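DUF416 domain-containing protein (Shewanella baltica, PDB 2Q9R) is of unknown function but is a mostly helical DUF416 family protein that binds benzoic acid in a pocket between its two subunits in the crystal. Local coordinates at residues 35-49 with 76-89. Numbering follows the deposited sequence. Where two conformers were deposited one is given.
Sequences YQLFSEVCEFGDPAV and RLEDNTPEPADFEA. With BEZ (benzoic acid), chain E; SO4 (sulfate ion), chain B; GOL (glycerol), chain J.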
loop_
_atom_site.group_PDB
_atom_site.type_symbol
_atom_site.label_atom_id
_atom_site.label_comp_id
_atom_site.label_asym_id
_atom_site.label_seq_id
_atom_site.Cartn_x
_atom_site.Cartn_y
_atom_site.Cartn_z
ATOM N N TYR A 35 -3.673 6.113 -14.400
ATOM C CA TYR A 35 -4.500 6.734 -15.451
ATOM C C TYR A 35 -5.455 5.681 -16.006
ATOM O O TYR A 35 -6.661 5.914 -16.149
ATOM C CB TYR A 35 -3.647 7.402 -16.526
ATOM C CG TYR A 35 -4.487 8.161 -17.489
ATOM C CD1 TYR A 35 -5.176 7.491 -18.518
ATOM C CD2 TYR A 35 -4.646 9.543 -17.369
ATOM C CE1 TYR A 35 -5.972 8.149 -19.365
ATOM C CE2 TYR A 35 -5.435 10.237 -18.259
ATOM C CZ TYR A 35 -6.092 9.539 -19.250
ATOM O OH TYR A 35 -6.895 10.229 -20.091
ATOM N N GLN A 36 -4.936 4.469 -16.197
ATOM C CA GLN A 36 -5.737 3.398 -16.762
ATOM C C GLN A 36 -6.936 3.087 -15.866
ATOM O O GLN A 36 -8.057 2.925 -16.353
ATOM C CB GLN A 36 -4.890 2.142 -16.970
ATOM C CG GLN A 36 -3.900 2.275 -18.113
ATOM C CD GLN A 36 -2.901 1.160 -18.134
ATOM O OE1 GLN A 36 -2.410 0.746 -17.096
ATOM N NE2 GLN A 36 -2.561 0.687 -19.324
ATOM N N LEU A 37 -6.695 2.982 -14.572
ATOM C CA LEU A 37 -7.766 2.639 -13.648
ATOM C C LEU A 37 -8.830 3.756 -13.628
ATOM O O LEU A 37 -10.014 3.505 -13.760
ATOM C CB LEU A 37 -7.224 2.372 -12.235
ATOM C CG LEU A 37 -8.296 1.845 -11.221
ATOM C CD1 LEU A 37 -8.932 0.551 -11.729
ATOM C CD2 LEU A 37 -7.724 1.709 -9.796
ATOM N N PHE A 38 -8.391 4.995 -13.450
ATOM C CA PHE A 38 -9.297 6.120 -13.447
ATOM C C PHE A 38 -10.167 6.164 -14.715
ATOM O O PHE A 38 -11.378 6.412 -14.664
ATOM C CB PHE A 38 -8.522 7.423 -13.292
ATOM C CG PHE A 38 -9.357 8.646 -13.568
ATOM C CD1 PHE A 38 -10.311 9.047 -12.657
ATOM C CD2 PHE A 38 -9.209 9.371 -14.738
ATOM C CE1 PHE A 38 -11.068 10.149 -12.887
ATOM C CE2 PHE A 38 -10.002 10.503 -14.977
ATOM C CZ PHE A 38 -10.916 10.887 -14.051
ATOM N N SER A 39 -9.519 5.955 -15.847
ATOM C CA SER A 39 -10.148 6.112 -17.137
ATOM C C SER A 39 -11.256 5.100 -17.306
ATOM O O SER A 39 -12.324 5.395 -17.865
ATOM C CB SER A 39 -9.095 5.940 -18.254
ATOM O OG SER A 39 -9.714 5.890 -19.525
ATOM N N GLU A 40 -10.993 3.902 -16.807
ATOM C CA GLU A 40 -11.918 2.823 -16.919
ATOM C C GLU A 40 -13.077 3.030 -15.960
ATOM O O GLU A 40 -14.225 2.900 -16.336
ATOM C CB GLU A 40 -11.185 1.536 -16.622
ATOM C CG GLU A 40 -12.045 0.312 -16.510
ATOM C CD GLU A 40 -11.279 -0.836 -15.876
ATOM O OE1 GLU A 40 -10.110 -1.077 -16.300
ATOM O OE2 GLU A 40 -11.847 -1.466 -14.948
ATOM N N VAL A 41 -12.765 3.387 -14.719
ATOM C CA VAL A 41 -13.772 3.565 -13.703
ATOM C C VAL A 41 -14.623 4.811 -13.943
ATOM O O VAL A 41 -15.815 4.789 -13.768
ATOM C CB VAL A 41 -13.116 3.626 -12.283
ATOM C CG1 VAL A 41 -14.147 4.038 -11.181
ATOM C CG2 VAL A 41 -12.448 2.264 -11.982
ATOM N N CYS A 42 -13.993 5.912 -14.283
ATOM C CA CYS A 42 -14.727 7.162 -14.434
ATOM C C CYS A 42 -15.117 7.456 -15.894
ATOM O O CYS A 42 -15.711 8.482 -16.150
ATOM C CB CYS A 42 -13.925 8.300 -13.842
ATOM S SG CYS A 42 -13.803 8.178 -12.034
ATOM N N GLU A 43 -14.800 6.535 -16.809
ATOM C CA GLU A 43 -15.188 6.608 -18.230
ATOM C C GLU A 43 -14.713 7.928 -18.823
ATOM O O GLU A 43 -15.501 8.707 -19.344
ATOM C CB GLU A 43 -16.691 6.403 -18.389
ATOM C CG GLU A 43 -17.175 5.119 -17.732
ATOM C CD GLU A 43 -18.660 4.846 -17.918
ATOM O OE1 GLU A 43 -19.488 5.404 -17.159
ATOM O OE2 GLU A 43 -18.992 4.047 -18.819
ATOM N N PHE A 44 -13.412 8.176 -18.668
ATOM C CA PHE A 44 -12.767 9.373 -19.166
ATOM C C PHE A 44 -11.470 9.034 -19.888
ATOM O O PHE A 44 -10.672 8.246 -19.401
ATOM C CB PHE A 44 -12.451 10.379 -18.042
ATOM C CG PHE A 44 -11.733 11.610 -18.549
ATOM C CD1 PHE A 44 -12.452 12.696 -19.011
ATOM C CD2 PHE A 44 -10.336 11.628 -18.660
ATOM C CE1 PHE A 44 -11.791 13.796 -19.540
ATOM C CE2 PHE A 44 -9.673 12.716 -19.200
ATOM C CZ PHE A 44 -10.400 13.806 -19.628
ATOM N N GLY A 45 -11.271 9.647 -21.050
ATOM C CA GLY A 45 -9.955 9.737 -21.672
ATOM C C GLY A 45 -9.550 8.481 -22.397
ATOM O O GLY A 45 -10.279 7.489 -22.436
ATOM N N ASP A 46 -8.360 8.517 -22.955
ATOM C CA ASP A 46 -7.847 7.404 -23.719
ATOM C C ASP A 46 -6.402 7.074 -23.304
ATOM O O ASP A 46 -5.463 7.767 -23.725
ATOM C CB ASP A 46 -7.887 7.772 -25.212
ATOM C CG ASP A 46 -7.348 6.665 -26.085
ATOM O OD1 ASP A 46 -7.087 5.537 -25.610
ATOM O OD2 ASP A 46 -7.237 6.913 -27.277
ATOM N N PRO A 47 -6.218 6.015 -22.504
ATOM C CA PRO A 47 -4.872 5.630 -22.023
ATOM C C PRO A 47 -3.817 5.375 -23.100
ATOM O O PRO A 47 -2.621 5.559 -22.842
ATOM C CB PRO A 47 -5.151 4.364 -21.194
ATOM C CG PRO A 47 -6.552 4.548 -20.718
ATOM C CD PRO A 47 -7.257 5.143 -21.928
ATOM N N ALA A 48 -4.259 5.026 -24.307
ATOM C CA ALA A 48 -3.352 4.770 -25.432
ATOM C C ALA A 48 -2.572 6.024 -25.839
ATOM O O ALA A 48 -1.489 5.946 -26.429
ATOM C CB ALA A 48 -4.146 4.234 -26.620
ATOM N N VAL A 49 -3.130 7.194 -25.548
ATOM C CA VAL A 49 -2.421 8.451 -25.814
ATOM C C VAL A 49 -1.170 8.562 -24.935
ATOM O O VAL A 49 -0.094 8.999 -25.409
ATOM C CB VAL A 49 -3.356 9.690 -25.646
ATOM C CG1 VAL A 49 -2.544 10.948 -25.438
ATOM C CG2 VAL A 49 -4.323 9.814 -26.851
ATOM N N ARG A 76 -2.433 16.284 -27.537
ATOM C CA ARG A 76 -3.269 15.110 -27.228
ATOM C C ARG A 76 -3.252 14.778 -25.747
ATOM O O ARG A 76 -4.283 14.420 -25.169
ATOM C CB ARG A 76 -2.839 13.881 -28.022
ATOM C CG ARG A 76 -3.180 13.969 -29.498
ATOM C CD ARG A 76 -3.343 12.593 -30.122
ATOM N NE ARG A 76 -3.511 12.709 -31.573
ATOM C CZ ARG A 76 -2.544 12.563 -32.491
ATOM N NH1 ARG A 76 -1.285 12.266 -32.146
ATOM N NH2 ARG A 76 -2.846 12.703 -33.780
ATOM N N LEU A 77 -2.083 14.895 -25.138
ATOM C CA LEU A 77 -1.995 14.702 -23.699
ATOM C C LEU A 77 -2.910 15.679 -22.949
ATOM O O LEU A 77 -3.659 15.266 -22.057
ATOM C CB LEU A 77 -0.541 14.798 -23.242
ATOM C CG LEU A 77 0.330 13.580 -23.670
ATOM C CD1 LEU A 77 1.846 13.855 -23.658
ATOM C CD2 LEU A 77 -0.000 12.392 -22.766
ATOM N N GLU A 78 -2.865 16.958 -23.319
ATOM C CA GLU A 78 -3.691 17.938 -22.635
ATOM C C GLU A 78 -5.178 17.622 -22.837
ATOM O O GLU A 78 -5.936 17.677 -21.871
ATOM C CB GLU A 78 -3.339 19.373 -23.049
ATOM C CG GLU A 78 -3.884 20.474 -22.088
ATOM C CD GLU A 78 -3.367 20.366 -20.650
ATOM O OE1 GLU A 78 -2.222 19.890 -20.439
ATOM O OE2 GLU A 78 -4.113 20.763 -19.721
ATOM N N ASP A 79 -5.575 17.236 -24.054
ATOM C CA ASP A 79 -6.967 16.860 -24.335
ATOM C C ASP A 79 -7.432 15.719 -23.453
ATOM O O ASP A 79 -8.607 15.603 -23.140
ATOM C CB ASP A 79 -7.146 16.464 -25.812
ATOM C CG ASP A 79 -6.994 17.654 -26.776
ATOM O OD1 ASP A 79 -7.107 18.817 -26.330
ATOM O OD2 ASP A 79 -6.745 17.419 -27.979
ATOM N N ASN A 80 -6.500 14.875 -23.049
ATOM C CA ASN A 80 -6.805 13.743 -22.180
ATOM C C ASN A 80 -6.471 13.933 -20.690
ATOM O O ASN A 80 -6.377 12.951 -19.927
ATOM C CB ASN A 80 -6.077 12.512 -22.733
ATOM C CG ASN A 80 -6.741 11.974 -23.964
ATOM O OD1 ASN A 80 -7.678 11.207 -23.866
ATOM N ND2 ASN A 80 -6.286 12.417 -25.133
ATOM N N THR A 81 -6.264 15.179 -20.289
ATOM C CA THR A 81 -5.956 15.479 -18.906
ATOM C C THR A 81 -7.282 15.884 -18.260
ATOM O O THR A 81 -7.916 16.845 -18.703
ATOM C CB THR A 81 -4.952 16.597 -18.780
ATOM O OG1 THR A 81 -3.760 16.262 -19.508
ATOM C CG2 THR A 81 -4.599 16.845 -17.259
ATOM N N PRO A 82 -7.721 15.139 -17.237
ATOM C CA PRO A 82 -9.005 15.498 -16.638
ATOM C C PRO A 82 -8.952 16.737 -15.693
ATOM O O PRO A 82 -7.874 17.158 -15.205
ATOM C CB PRO A 82 -9.392 14.231 -15.865
ATOM C CG PRO A 82 -8.066 13.664 -15.434
ATOM C CD PRO A 82 -7.112 13.970 -16.579
ATOM N N GLU A 83 -10.137 17.293 -15.470
ATOM C CA GLU A 83 -10.344 18.408 -14.569
ATOM C C GLU A 83 -10.919 17.877 -13.293
ATOM O O GLU A 83 -11.971 17.263 -13.324
ATOM C CB GLU A 83 -11.353 19.385 -15.146
ATOM C CG GLU A 83 -10.839 20.218 -16.306
ATOM C CD GLU A 83 -9.802 21.262 -15.899
ATOM O OE1 GLU A 83 -9.613 21.539 -14.689
ATOM O OE2 GLU A 83 -9.154 21.801 -16.818
ATOM N N PRO A 84 -10.263 18.149 -12.156
ATOM C CA PRO A 84 -10.795 17.658 -10.888
ATOM C C PRO A 84 -12.189 18.155 -10.550
ATOM O O PRO A 84 -12.938 17.439 -9.904
ATOM C CB PRO A 84 -9.764 18.108 -9.850
ATOM C CG PRO A 84 -8.787 18.958 -10.531
ATOM C CD PRO A 84 -8.994 18.872 -12.007
ATOM N N ALA A 85 -12.563 19.346 -11.016
ATOM C CA ALA A 85 -13.936 19.804 -10.833
ATOM C C ALA A 85 -14.970 18.826 -11.400
ATOM O O ALA A 85 -16.139 18.827 -10.978
ATOM C CB ALA A 85 -14.126 21.160 -11.468
ATOM N N ASP A 86 -14.562 17.999 -12.360
ATOM C CA ASP A 86 -15.545 17.196 -13.089
ATOM C C ASP A 86 -15.779 15.822 -12.486
ATOM O O ASP A 86 -16.662 15.105 -12.964
ATOM C CB ASP A 86 -15.126 17.042 -14.546
ATOM C CG ASP A 86 -15.267 18.312 -15.322
ATOM O OD1 ASP A 86 -16.192 19.095 -15.018
ATOM O OD2 ASP A 86 -14.455 18.511 -16.265
ATOM N N PHE A 87 -14.997 15.467 -11.455
ATOM C CA PHE A 87 -15.039 14.122 -10.849
ATOM C C PHE A 87 -15.063 14.155 -9.343
ATOM O O PHE A 87 -14.296 14.882 -8.750
ATOM C CB PHE A 87 -13.825 13.300 -11.310
ATOM C CG PHE A 87 -13.782 13.126 -12.787
ATOM C CD1 PHE A 87 -14.480 12.086 -13.388
ATOM C CD2 PHE A 87 -13.127 14.046 -13.586
ATOM C CE1 PHE A 87 -14.511 11.949 -14.746
ATOM C CE2 PHE A 87 -13.154 13.920 -14.971
ATOM C CZ PHE A 87 -13.843 12.857 -15.551
ATOM N N GLU A 88 -15.944 13.363 -8.730
ATOM C CA GLU A 88 -15.928 13.166 -7.277
ATOM C C GLU A 88 -14.901 12.117 -6.842
ATOM O O GLU A 88 -14.402 12.165 -5.726
ATOM C CB GLU A 88 -17.279 12.698 -6.773
ATOM C CG GLU A 88 -18.388 13.744 -6.859
ATOM C CD GLU A 88 -19.632 13.308 -6.096
ATOM O OE1 GLU A 88 -19.502 12.481 -5.156
ATOM O OE2 GLU A 88 -20.734 13.789 -6.437
ATOM N N ALA A 89 -14.630 11.151 -7.703
ATOM C CA ALA A 89 -13.672 10.088 -7.392
ATOM C C ALA A 89 -12.272 10.663 -7.171
ATOM O O ALA A 89 -11.861 11.569 -7.880
ATOM C CB ALA A 89 -13.673 9.039 -8.480
HETATM C C BEZ E . -8.208 5.079 -6.032
HETATM O O1 BEZ E . -7.611 4.323 -5.199
HETATM O O2 BEZ E . -9.286 5.687 -5.751
HETATM C C1 BEZ E . -7.635 5.247 -7.397
HETATM C C2 BEZ E . -8.490 5.324 -8.522
HETATM C C3 BEZ E . -7.917 5.474 -9.783
HETATM C C4 BEZ E . -6.534 5.559 -9.920
HETATM C C5 BEZ E . -5.702 5.480 -8.801
HETATM C C6 BEZ E . -6.253 5.333 -7.516
HETATM S S SO4 B . -17.326 10.335 -10.522
HETATM O O1 SO4 B . -18.697 10.825 -10.373
HETATM O O2 SO4 B . -17.159 9.906 -11.910
HETATM O O3 SO4 B . -16.336 11.358 -10.254
HETATM O O4 SO4 B . -17.149 9.238 -9.557
HETATM C C1 GOL J . -12.981 11.900 -23.701
HETATM O O1 GOL J . -13.275 11.223 -22.494
HETATM C C2 GOL J . -11.813 12.883 -23.538
HETATM O O2 GOL J . -12.321 14.161 -23.196
HETATM C C3 GOL J . -10.979 12.992 -24.829
HETATM O O3 GOL J . -10.268 11.797 -25.132
#
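F38 sets the CZ end of its ring over the centre of the F87 ring, a T-shaped stack with centroids 4.9 Å apart and planes at 75°. F87 in turn directs an edge at the face of F44 in an offset edge-to-face pair, and P82 CB lies over one face of F44, 4.0 Å from the ring centroid, as a CH-pi contact. N80 O, at the edge of the F44 ring, also accepts a bond from Y35. Y35 holds its ring beside its own carbonyl carbon (chi1 -173°), which carries OH to N80 O at 2.8 Å, in the carbonyl plane and on a lone pair. The N80 side chain works both ways: ND2 returns to R76 O in a nearly straight bond (171°), while OD1 accepts D46 N at 2.9 Å, tilted from the amide plane, and a hydroxyl of a glycerol, probably from the crystallisation liquor. A leucine in its place would probably leave D46 N without this acceptor and R76 O without its side-chain donor, holding the turn before helix 47-62 less firmly. F38 also lines the benzoic acid pocket through N and CB. Apolar rings thus supply the packing, while Y35 and D46 set where the end of helix 70-79 sits.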